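Local coordinates for esterase (Rhizomucor miehei CAU432, PDB 4WY8), which hydrolyses carboxylic ester bonds as a carboxylesterase of the alpha/beta hydrolase fold, at residues A177-L182 with Q233-C238. Numbering follows the deposited sequence.
Sequences AKQLGL and QSIFAC
The backbones of Gln179 and Phe236 stay well apart, their CA atoms 11.2 Å from each other, so their side chains, arriving from opposite directions, make most of the contact between the end of helix 165-179 and the loop that follows helix 215-225. Gln179 keeps CG beside its backbone N (chi1 -73°) and runs extended beyond it, which carries the amide out to the rim of the Phe236 ring. There Gln179 OE1 lies 3.1 Å from Phe236 CZ, near the ring plane, and Gln179 CD follows at the same edge, 3.6 Å from CZ. Amide and ring planes stand 84° apart, so the two groups do not stack. Gln179 NE2 is also near the ring, 3.9 Å from Phe236 CZ, with a looser contact to Ile235 CD1 at 4.3 Å. Within the loop, Ile235 CG1 lies 3.9 Å above one face of the Phe236 ring, offset toward its rim. A Schellman motif ends the helix, with Gly181 at positive phi and Leu182 N bonded to Ala177 O, and an ST turn joins Phe236 N to Ser234 OG at 3.1 Å. Phe236 also packs on Ile175 and Arg176 of helix 165-179 and on Leu132 of helix 130-143, so the loop lies against both helices. An amide oxygen facing the slightly positive hydrogens of an aromatic rim is consistent with a weak C-H...O attraction, provided OE1 and NE2 are correctly assigned, added to a modest 93 Å² of burial.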
# COMPACT_ATOMS: atom_id res chain seq x y z
N ALA A 177 18.43 -2.86 19.28
CA ALA A 177 18.06 -1.83 20.24
C ALA A 177 17.13 -2.42 21.30
O ALA A 177 17.19 -2.05 22.47
CB ALA A 177 17.38 -0.63 19.53
N LYS A 178 16.25 -3.33 20.89
CA LYS A 178 15.40 -4.00 21.87
C LYS A 178 16.24 -4.75 22.90
O LYS A 178 15.99 -4.67 24.10
CB LYS A 178 14.44 -4.98 21.20
CG LYS A 178 13.65 -5.81 22.22
CD LYS A 178 13.07 -7.09 21.63
CE LYS A 178 12.38 -7.93 22.70
NZ LYS A 178 11.82 -9.21 22.14
N GLN A 179 17.24 -5.49 22.42
CA GLN A 179 18.12 -6.24 23.34
C GLN A 179 18.92 -5.34 24.30
O GLN A 179 19.31 -5.78 25.39
CB GLN A 179 19.04 -7.15 22.53
CG GLN A 179 18.23 -8.33 21.98
CD GLN A 179 19.07 -9.46 21.44
OE1 GLN A 179 20.31 -9.38 21.38
NE2 GLN A 179 18.39 -10.55 21.07
N LEU A 180 19.18 -4.10 23.90
CA LEU A 180 19.84 -3.13 24.79
C LEU A 180 18.85 -2.34 25.67
O LEU A 180 19.23 -1.37 26.33
CB LEU A 180 20.70 -2.17 23.97
CG LEU A 180 22.11 -2.65 23.53
CD1 LEU A 180 22.24 -4.13 23.21
CD2 LEU A 180 22.67 -1.78 22.40
N GLY A 181 17.59 -2.76 25.67
CA GLY A 181 16.57 -2.13 26.49
C GLY A 181 16.22 -0.70 26.09
O GLY A 181 15.71 0.07 26.91
N LEU A 182 16.46 -0.35 24.84
CA LEU A 182 16.16 0.99 24.34
C LEU A 182 14.77 1.09 23.70
O LEU A 182 14.32 0.17 23.00
CB LEU A 182 17.22 1.41 23.34
CG LEU A 182 18.61 1.14 23.89
CD1 LEU A 182 19.65 1.51 22.87
CD2 LEU A 182 18.79 1.95 25.15
N GLN A 233 24.00 -17.72 10.67
CA GLN A 233 22.94 -18.21 11.54
C GLN A 233 22.61 -17.16 12.63
O GLN A 233 21.61 -17.27 13.32
CB GLN A 233 23.34 -19.56 12.15
CG GLN A 233 23.28 -20.75 11.16
CD GLN A 233 21.87 -21.34 10.98
OE1 GLN A 233 21.06 -21.37 11.91
NE2 GLN A 233 21.58 -21.82 9.77
N SER A 234 23.41 -16.12 12.76
CA SER A 234 23.03 -15.04 13.69
C SER A 234 21.73 -14.34 13.25
O SER A 234 21.56 -14.04 12.07
CB SER A 234 24.14 -14.01 13.78
OG SER A 234 23.65 -12.81 14.37
N ILE A 235 20.85 -14.03 14.20
CA ILE A 235 19.58 -13.38 13.85
C ILE A 235 19.81 -11.93 13.40
O ILE A 235 18.94 -11.31 12.78
CB ILE A 235 18.57 -13.45 15.02
CG1 ILE A 235 19.06 -12.67 16.23
CG2 ILE A 235 18.25 -14.95 15.41
CD1 ILE A 235 18.04 -12.68 17.40
N PHE A 236 21.00 -11.42 13.71
CA PHE A 236 21.43 -10.08 13.34
C PHE A 236 21.98 -10.02 11.90
O PHE A 236 22.25 -8.93 11.36
CB PHE A 236 22.47 -9.58 14.35
CG PHE A 236 21.90 -9.46 15.74
CD1 PHE A 236 21.01 -8.44 16.03
CD2 PHE A 236 22.23 -10.38 16.73
CE1 PHE A 236 20.45 -8.32 17.30
CE2 PHE A 236 21.68 -10.26 18.01
CZ PHE A 236 20.79 -9.23 18.29
N ALA A 237 22.09 -11.19 11.29
CA ALA A 237 22.40 -11.32 9.87
C ALA A 237 21.10 -11.64 9.11
O ALA A 237 20.71 -10.94 8.16
CB ALA A 237 23.43 -12.43 9.66
N CYS A 238 20.42 -12.68 9.58
CA CYS A 238 19.20 -13.18 8.95
C CYS A 238 18.10 -13.17 10.00
O CYS A 238 17.90 -14.15 10.71
CB CYS A 238 19.41 -14.59 8.41
SG CYS A 238 20.81 -14.74 7.23